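Local atomic coordinates of hypothetical sensory transduction histidine kinase (PDB entry 3LI9), a protein that is probably a membrane-bound sensor histidine kinase that autophosphorylates on histidine with ATP, represented here by its extracellular double-Cache (PDC-fold) sensor domain. Residues V176-Y190 with F200-E212. Sequence-based numbering, arbitrary orientation.
Sequences VDDVASSIRTFDTGY and FLSHPTQKNWIGE
Asp177, in helix 174-180, holds Lys207 in a salt bridge: NZ of Lys207 meets the syn lone pair of Asp177 OD2 at 2.7 Å. The other carboxylate oxygen has two further donors. The backbone N of His203 reaches Asp177 OD1 at 3.1 Å from the anti side, tilted out of the carboxylate plane. Ser181 OG, one helical turn on, donates to Asp177 OD1 from the opposite face at 2.8 Å. An aspartate suits this place because, with CG anti to its backbone N (chi1 -169°), its short side chain can serve a backbone amide and an ammonium together. A bend at chi2 of Lys207 (-58°) helps fold the lysine chain back. Its NZ also donates to His203 O at 2.8 Å, tying the ammonium to its own loop. Replacing Asp177 by alanine removes the carboxylate, which would probably leave the Lys207 ammonium without its counter-charge and the His203 amide and Ser181 hydroxyl without this acceptor.

Water 1 joins Ser181 OG to Ser202 OG, which also accepts a hydrogen bond from Met193 N; the small Ala180 lets its CB come within 3.5 Å of Ser202 OG. Water 2 similarly links Tyr190 OH to His203 NE2. Pro204, compact and apolar, packs its CG against Tyr190 CD1 at 3.7 Å, the two side chains crossing at about a right angle, and Arg184 NH2 lies beside CB of Pro204. At the other end, Val176 CG1 rests on Leu201 CB at 4.0 Å.

Within this Cache domain the contact joins the loop after strand 190-194 to helix 174-180 and to the type I turn from Ala180 to Ile183. Val176 and Leu201 both touch Met193 of that strand, Leu201 also meets Phe261 of strand 261-268, and Ile183 reaches Tyr25 of the long helix 13-48.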
ATOM      1  N   VAL A 176       4.315   7.583   6.606  1.00 12.90           N
ATOM      2  CA  VAL A 176       4.621   6.469   7.519  1.00 14.26           C
ATOM      3  C   VAL A 176       5.934   6.687   8.253  1.00 14.72           C
ATOM      4  O   VAL A 176       6.010   6.471   9.486  1.00 16.33           O
ATOM      5  CB  VAL A 176       4.577   5.162   6.779  1.00 13.73           C
ATOM      6  CG1 VAL A 176       5.006   3.972   7.719  1.00 14.27           C
ATOM      7  CG2 VAL A 176       3.183   4.936   6.216  1.00 12.73           C
ATOM      8  N   ASP A 177       6.967   7.086   7.515  1.00 14.52           N
ATOM      9  CA  ASP A 177       8.244   7.370   8.129  1.00 17.67           C
ATOM     10  C   ASP A 177       8.102   8.558   9.051  1.00 18.42           C
ATOM     11  O   ASP A 177       8.626   8.538  10.148  1.00 17.52           O
ATOM     12  CB  ASP A 177       9.331   7.660   7.097  1.00 17.50           C
ATOM     13  CG  ASP A 177      10.732   7.692   7.723  1.00 23.24           C
ATOM     14  OD1 ASP A 177      11.088   6.796   8.493  1.00 18.48           O
ATOM     15  OD2 ASP A 177      11.496   8.664   7.509  1.00 24.10           O
ATOM     16  N   ASP A 178       7.437   9.622   8.609  1.00 17.66           N
ATOM     17  CA  ASP A 178       7.253  10.779   9.518  1.00 20.84           C
ATOM     18  C   ASP A 178       6.683  10.419  10.900  1.00 21.31           C
ATOM     19  O   ASP A 178       7.182  10.888  11.935  1.00 21.76           O
ATOM     20  CB  ASP A 178       6.412  11.894   8.889  1.00 20.88           C
ATOM     21  CG  ASP A 178       7.050  12.431   7.601  1.00 25.34           C
ATOM     22  OD1 ASP A 178       8.267  12.223   7.376  1.00 24.16           O
ATOM     23  OD2 ASP A 178       6.321  13.033   6.783  1.00 28.73           O
ATOM     24  N   VAL A 179       5.652   9.587  10.925  1.00 18.37           N
ATOM     25  CA  VAL A 179       4.967   9.222  12.108  1.00 17.98           C
ATOM     26  C   VAL A 179       5.743   8.118  12.877  1.00 18.02           C
ATOM     27  O   VAL A 179       6.029   8.297  14.062  1.00 17.76           O
ATOM     28  CB  VAL A 179       3.546   8.669  11.799  1.00 19.23           C
ATOM     29  CG1 VAL A 179       2.911   8.183  13.152  1.00 21.91           C
ATOM     30  CG2 VAL A 179       2.629   9.802  11.190  1.00 20.13           C
ATOM     31  N   ALA A 180       6.087   7.010  12.213  1.00 15.97           N
ATOM     32  CA  ALA A 180       6.707   5.835  12.940  1.00 15.89           C
ATOM     33  C   ALA A 180       8.103   6.188  13.501  1.00 16.95           C
ATOM     34  O   ALA A 180       8.455   5.775  14.609  1.00 17.64           O
ATOM     35  CB  ALA A 180       6.813   4.622  11.979  1.00 17.00           C
ATOM     36  N   SER A 181       8.862   7.012  12.776  1.00 16.39           N
ATOM     37  CA  SER A 181      10.198   7.357  13.222  1.00 18.80           C
ATOM     38  C   SER A 181      10.262   8.304  14.386  1.00 20.21           C
ATOM     39  O   SER A 181      11.372   8.518  14.910  1.00 22.71           O
ATOM     40  CB  SER A 181      11.052   7.854  12.064  1.00 18.34           C
ATOM     41  OG  SER A 181      11.383   6.713  11.232  1.00 19.90           O
ATOM     42  N   SER A 182       9.130   8.837  14.806  1.00 22.69           N
ATOM     43  CA  SER A 182       9.077   9.687  16.006  1.00 24.33           C
ATOM     44  C   SER A 182       8.646   8.927  17.258  1.00 24.36           C
ATOM     45  O   SER A 182       8.579   9.489  18.341  1.00 24.90           O
ATOM     46  CB  SER A 182       8.076  10.811  15.810  1.00 25.71           C
ATOM     47  OG  SER A 182       6.741  10.245  15.852  1.00 32.76           O
ATOM     48  N   ILE A 183       8.262   7.667  17.102  1.00 20.41           N
ATOM     49  CA  ILE A 183       7.790   6.880  18.261  1.00 21.47           C
ATOM     50  C   ILE A 183       8.966   6.471  19.102  1.00 23.13           C
ATOM     51  O   ILE A 183       9.994   5.976  18.591  1.00 22.52           O
ATOM     52  CB  ILE A 183       6.993   5.657  17.783  1.00 21.00           C
ATOM     53  CG1 ILE A 183       5.695   6.136  17.127  1.00 19.53           C
ATOM     54  CG2 ILE A 183       6.668   4.683  18.984  1.00 20.12           C
ATOM     55  CD1 ILE A 183       5.004   5.036  16.282  1.00 19.70           C
ATOM     56  N   ARG A 184       8.853   6.774  20.403  1.00 25.82           N
ATOM     57  CA  ARG A 184       9.926   6.389  21.323  1.00 29.32           C
ATOM     58  C   ARG A 184       9.325   5.664  22.494  1.00 29.65           C
ATOM     59  O   ARG A 184       8.264   6.046  23.001  1.00 30.73           O
ATOM     60  CB  ARG A 184      10.679   7.622  21.786  1.00 30.37           C
ATOM     61  CG  ARG A 184      11.463   8.258  20.666  1.00 36.71           C
ATOM     62  CD  ARG A 184      12.454   7.264  19.889  1.00 40.95           C
ATOM     63  NE  ARG A 184      13.155   8.151  18.982  1.00 46.71           N
ATOM     64  CZ  ARG A 184      13.231   8.056  17.657  1.00 46.44           C
ATOM     65  NH1 ARG A 184      13.880   9.031  17.027  1.00 46.63           N
ATOM     66  NH2 ARG A 184      12.777   6.997  16.983  1.00 36.12           N
ATOM     67  N   THR A 185       9.967   4.604  22.944  1.00 31.06           N
ATOM     68  CA  THR A 185       9.417   3.908  24.092  1.00 32.98           C
ATOM     69  C   THR A 185      10.580   3.565  25.054  1.00 33.84           C
ATOM     70  O   THR A 185      11.661   3.234  24.615  1.00 32.39           O
ATOM     71  CB  THR A 185       8.664   2.619  23.599  1.00 33.24           C
ATOM     72  OG1 THR A 185       7.950   1.988  24.674  1.00 37.18           O
ATOM     73  CG2 THR A 185       9.658   1.640  22.998  1.00 34.22           C
ATOM     74  N   PHE A 186      10.333   3.583  26.357  1.00 34.51           N
ATOM     75  CA  PHE A 186      11.453   3.476  27.297  1.00 35.26           C
ATOM     76  C   PHE A 186      12.572   4.504  27.014  1.00 35.76           C
ATOM     77  O   PHE A 186      12.299   5.665  26.765  1.00 36.83           O
ATOM     78  CB  PHE A 186      11.936   2.010  27.370  1.00 34.14           C
ATOM     79  CG  PHE A 186      10.841   1.066  27.747  1.00 35.01           C
ATOM     80  CD1 PHE A 186      10.429   0.950  29.063  1.00 37.15           C
ATOM     81  CD2 PHE A 186      10.165   0.341  26.786  1.00 35.30           C
ATOM     82  CE1 PHE A 186       9.403   0.083  29.409  1.00 38.82           C
ATOM     83  CE2 PHE A 186       9.121  -0.505  27.137  1.00 34.61           C
ATOM     84  CZ  PHE A 186       8.733  -0.625  28.430  1.00 35.62           C
ATOM     85  N   ASP A 187      13.832   4.108  27.054  1.00 36.31           N
ATOM     86  CA  ASP A 187      14.891   5.052  26.820  1.00 37.26           C
ATOM     87  C   ASP A 187      15.352   5.143  25.377  1.00 35.69           C
ATOM     88  O   ASP A 187      15.589   6.226  24.882  1.00 37.29           O
ATOM     89  CB  ASP A 187      16.110   4.716  27.696  1.00 37.15           C
ATOM     90  CG  ASP A 187      15.779   4.742  29.185  1.00 44.24           C
ATOM     91  OD1 ASP A 187      15.009   5.633  29.613  1.00 48.37           O
ATOM     92  OD2 ASP A 187      16.278   3.865  29.938  1.00 51.23           O
ATOM     93  N   THR A 188      15.545   4.003  24.727  1.00 34.45           N
ATOM     94  CA  THR A 188      16.058   4.011  23.366  1.00 33.58           C
ATOM     95  C   THR A 188      15.177   3.129  22.450  1.00 30.39           C
ATOM     96  O   THR A 188      15.608   2.748  21.376  1.00 30.48           O
ATOM     97  CB  THR A 188      17.491   3.467  23.293  1.00 33.70           C
ATOM     98  OG1 THR A 188      17.518   2.136  23.812  1.00 34.59           O
ATOM     99  CG2 THR A 188      18.531   4.367  24.086  1.00 35.08           C
ATOM    100  N   GLY A 189      13.998   2.764  22.923  1.00 27.32           N
ATOM    101  CA  GLY A 189      13.097   1.921  22.111  1.00 24.10           C
ATOM    102  C   GLY A 189      12.570   2.732  20.935  1.00 22.43           C
ATOM    103  O   GLY A 189      12.420   3.951  21.028  1.00 22.69           O
ATOM    104  N   TYR A 190      12.257   2.059  19.835  1.00 19.04           N
ATOM    105  CA  TYR A 190      11.782   2.815  18.643  1.00 17.38           C
ATOM    106  C   TYR A 190      10.869   1.871  17.873  1.00 16.36           C
ATOM    107  O   TYR A 190      10.536   0.781  18.348  1.00 15.69           O
ATOM    108  CB  TYR A 190      12.971   3.221  17.781  1.00 17.59           C
ATOM    109  CG  TYR A 190      13.820   2.057  17.247  1.00 16.57           C
ATOM    110  CD1 TYR A 190      13.624   1.526  15.962  1.00 16.60           C
ATOM    111  CD2 TYR A 190      14.892   1.488  18.030  1.00 20.86           C
ATOM    112  CE1 TYR A 190      14.406   0.488  15.464  1.00 20.16           C
ATOM    113  CE2 TYR A 190      15.669   0.424  17.524  1.00 24.47           C
ATOM    114  CZ  TYR A 190      15.422  -0.048  16.254  1.00 24.78           C
ATOM    115  OH  TYR A 190      16.173  -1.070  15.755  1.00 28.38           O
ATOM    116  N   PHE A 200      11.053  -2.544   4.612  1.00 13.10           N
ATOM    117  CA  PHE A 200      10.874  -1.381   5.462  1.00 14.06           C
ATOM    118  C   PHE A 200      10.053  -0.326   4.812  1.00 13.76           C
ATOM    119  O   PHE A 200      10.354   0.106   3.696  1.00 15.23           O
ATOM    120  CB  PHE A 200      12.264  -0.750   5.893  1.00 12.61           C
ATOM    121  CG  PHE A 200      13.022  -1.621   6.881  1.00 14.43           C
ATOM    122  CD1 PHE A 200      12.877  -1.407   8.239  1.00 18.61           C
ATOM    123  CD2 PHE A 200      13.894  -2.593   6.407  1.00 17.23           C
ATOM    124  CE1 PHE A 200      13.542  -2.205   9.234  1.00 16.79           C
ATOM    125  CE2 PHE A 200      14.582  -3.432   7.376  1.00 20.88           C
ATOM    126  CZ  PHE A 200      14.387  -3.240   8.754  1.00 17.47           C
ATOM    127  N   LEU A 201       9.058   0.167   5.559  1.00 12.63           N
ATOM    128  CA  LEU A 201       8.318   1.342   5.066  1.00 13.53           C
ATOM    129  C   LEU A 201       8.838   2.623   5.800  1.00 13.68           C
ATOM    130  O   LEU A 201       8.415   3.753   5.478  1.00 15.70           O
ATOM    131  CB  LEU A 201       6.833   1.244   5.425  1.00 13.87           C
ATOM    132  CG  LEU A 201       6.276  -0.067   4.767  1.00 19.48           C
ATOM    133  CD1 LEU A 201       4.813  -0.170   4.984  1.00 21.31           C
ATOM    134  CD2 LEU A 201       6.659  -0.228   3.296  1.00 19.85           C
ATOM    135  N   SER A 202       9.641   2.412   6.868  1.00 13.48           N
ATOM    136  CA  SER A 202      10.163   3.542   7.674  1.00 14.24           C
ATOM    137  C   SER A 202      11.398   3.013   8.390  1.00 15.48           C
ATOM    138  O   SER A 202      11.564   1.790   8.530  1.00 14.46           O
ATOM    139  CB  SER A 202       9.176   4.001   8.765  1.00 13.38           C
ATOM    140  OG  SER A 202       8.874   2.982   9.717  1.00 13.56           O
ATOM    141  N   HIS A 203      12.248   3.919   8.858  1.00 14.98           N
ATOM    142  CA  HIS A 203      13.310   3.522   9.838  1.00 16.32           C
ATOM    143  C   HIS A 203      13.866   4.810  10.403  1.00 17.30           C
ATOM    144  O   HIS A 203      14.030   5.759   9.654  1.00 16.79           O
ATOM    145  CB  HIS A 203      14.415   2.723   9.167  1.00 16.00           C
ATOM    146  CG  HIS A 203      15.334   2.060  10.168  1.00 19.47           C
ATOM    147  ND1 HIS A 203      16.422   2.720  10.729  1.00 22.52           N
ATOM    148  CD2 HIS A 203      15.304   0.829  10.729  1.00 19.99           C
ATOM    149  CE1 HIS A 203      17.032   1.908  11.576  1.00 20.05           C
ATOM    150  NE2 HIS A 203      16.385   0.748  11.585  1.00 19.34           N
ATOM    151  N   PRO A 204      14.124   4.896  11.725  1.00 17.95           N
ATOM    152  CA  PRO A 204      14.423   6.212  12.287  1.00 18.72           C
ATOM    153  C   PRO A 204      15.781   6.718  11.775  1.00 21.25           C
ATOM    154  O   PRO A 204      15.944   7.942  11.643  1.00 21.54           O
ATOM    155  CB  PRO A 204      14.533   5.922  13.792  1.00 20.40           C
ATOM    156  CG  PRO A 204      13.724   4.669  14.034  1.00 18.51           C
ATOM    157  CD  PRO A 204      13.946   3.857  12.767  1.00 17.47           C
ATOM    158  N   THR A 205      16.722   5.828  11.479  1.00 20.18           N
ATOM    159  CA  THR A 205      18.063   6.280  10.992  1.00 23.80           C
ATOM    160  C   THR A 205      18.519   5.806   9.632  1.00 24.33           C
ATOM    161  O   THR A 205      19.287   6.506   8.919  1.00 25.78           O
ATOM    162  CB  THR A 205      19.189   5.932  12.038  1.00 25.06           C
ATOM    163  OG1 THR A 205      19.105   4.561  12.384  1.00 27.94           O
ATOM    164  CG2 THR A 205      18.958   6.720  13.309  1.00 27.44           C
ATOM    165  N   GLN A 206      18.090   4.620   9.229  1.00 21.24           N
ATOM    166  CA  GLN A 206      18.572   4.065   7.987  1.00 22.30           C
ATOM    167  C   GLN A 206      17.566   4.406   6.854  1.00 21.77           C
ATOM    168  O   GLN A 206      16.783   3.548   6.408  1.00 20.68           O
ATOM    169  CB  GLN A 206      18.736   2.551   8.102  1.00 22.58           C
ATOM    170  CG  GLN A 206      19.756   2.131   9.178  1.00 24.21           C
ATOM    171  CD  GLN A 206      21.196   2.283   8.695  1.00 27.31           C
ATOM    172  OE1 GLN A 206      21.457   2.629   7.562  1.00 33.08           O
ATOM    173  NE2 GLN A 206      22.121   1.930   9.528  1.00 29.40           N
ATOM    174  N   LYS A 207      17.568   5.646   6.394  1.00 22.46           N
ATOM    175  CA  LYS A 207      16.598   5.994   5.337  1.00 21.22           C
ATOM    176  C   LYS A 207      16.798   5.236   4.076  1.00 21.08           C
ATOM    177  O   LYS A 207      15.831   5.000   3.325  1.00 20.66           O
ATOM    178  CB  LYS A 207      16.585   7.506   5.091  1.00 22.40           C
ATOM    179  CG  LYS A 207      16.415   8.338   6.342  1.00 22.50           C
ATOM    180  CD  LYS A 207      15.068   7.982   7.140  1.00 22.48           C
ATOM    181  CE  LYS A 207      14.872   8.926   8.322  1.00 21.69           C
ATOM    182  NZ  LYS A 207      13.681   8.446   9.103  1.00 21.41           N
ATOM    183  N   ASN A 208      18.043   4.839   3.781  1.00 20.24           N
ATOM    184  CA  ASN A 208      18.339   4.012   2.630  1.00 21.01           C
ATOM    185  C   ASN A 208      17.737   2.615   2.632  1.00 20.94           C
ATOM    186  O   ASN A 208      17.687   1.929   1.598  1.00 19.53           O
ATOM    187  CB  ASN A 208      19.904   3.838   2.511  1.00 25.03           C
ATOM    188  CG  ASN A 208      20.509   3.188   3.741  1.00 25.33           C
ATOM    189  OD1 ASN A 208      20.226   3.556   4.861  1.00 31.65           O
ATOM    190  ND2 ASN A 208      21.341   2.189   3.514  1.00 35.96           N
ATOM    191  N   TRP A 209      17.260   2.176   3.806  1.00 20.03           N
ATOM    192  CA  TRP A 209      16.585   0.890   3.892  1.00 18.70           C
ATOM    193  C   TRP A 209      15.117   0.956   3.409  1.00 16.37           C
ATOM    194  O   TRP A 209      14.533  -0.079   3.002  1.00 16.96           O
ATOM    195  CB  TRP A 209      16.574   0.404   5.350  1.00 17.16           C
ATOM    196  CG  TRP A 209      17.900  -0.075   5.816  1.00 21.33           C
ATOM    197  CD1 TRP A 209      19.090  -0.078   5.118  1.00 24.99           C
ATOM    198  CD2 TRP A 209      18.174  -0.650   7.096  1.00 20.82           C
ATOM    199  NE1 TRP A 209      20.106  -0.595   5.929  1.00 22.15           N
ATOM    200  CE2 TRP A 209      19.556  -0.983   7.124  1.00 22.21           C
ATOM    201  CE3 TRP A 209      17.388  -0.930   8.212  1.00 22.09           C
ATOM    202  CZ2 TRP A 209      20.158  -1.564   8.251  1.00 21.97           C
ATOM    203  CZ3 TRP A 209      18.000  -1.503   9.336  1.00 23.44           C
ATOM    204  CH2 TRP A 209      19.373  -1.816   9.316  1.00 24.39           C
ATOM    205  N   ILE A 210      14.545   2.155   3.498  1.00 17.64           N
ATOM    206  CA  ILE A 210      13.071   2.328   3.145  1.00 16.94           C
ATOM    207  C   ILE A 210      12.822   1.911   1.692  1.00 16.65           C
ATOM    208  O   ILE A 210      13.431   2.451   0.725  1.00 15.59           O
ATOM    209  CB  ILE A 210      12.576   3.716   3.453  1.00 14.88           C
ATOM    210  CG1 ILE A 210      12.759   4.073   4.952  1.00 14.09           C
ATOM    211  CG2 ILE A 210      11.107   3.948   2.942  1.00 17.58           C
ATOM    212  CD1 ILE A 210      12.466   5.517   5.293  1.00 16.92           C
ATOM    213  N   GLY A 211      11.931   0.936   1.524  1.00 16.84           N
ATOM    214  CA  GLY A 211      11.609   0.398   0.214  1.00 18.70           C
ATOM    215  C   GLY A 211      12.676  -0.416  -0.447  1.00 21.20           C
ATOM    216  O   GLY A 211      12.502  -0.803  -1.611  1.00 23.02           O
ATOM    217  N   GLU A 212      13.763  -0.717   0.288  1.00 21.37           N
ATOM    218  CA  GLU A 212      14.964  -1.328  -0.298  1.00 22.74           C
ATOM    219  C   GLU A 212      15.354  -2.612   0.387  1.00 24.39           C
ATOM    220  O   GLU A 212      15.642  -3.601  -0.289  1.00 27.46           O
ATOM    221  CB  GLU A 212      16.141  -0.347  -0.376  1.00 24.11           C
ATOM    222  CG  GLU A 212      15.888   0.883  -1.288  1.00 28.41           C
ATOM    223  CD  GLU A 212      15.666   0.485  -2.782  1.00 35.31           C
ATOM    224  OE1 GLU A 212      15.929  -0.670  -3.149  1.00 37.56           O
ATOM    225  OE2 GLU A 212      15.192   1.325  -3.591  1.00 38.81           O
TER
HETATM  226  O   HOH W   1      10.509   4.025  11.638  1.00 15.21           O
HETATM  227  O   HOH W   2      16.581  -1.323  13.267  1.00 30.82           O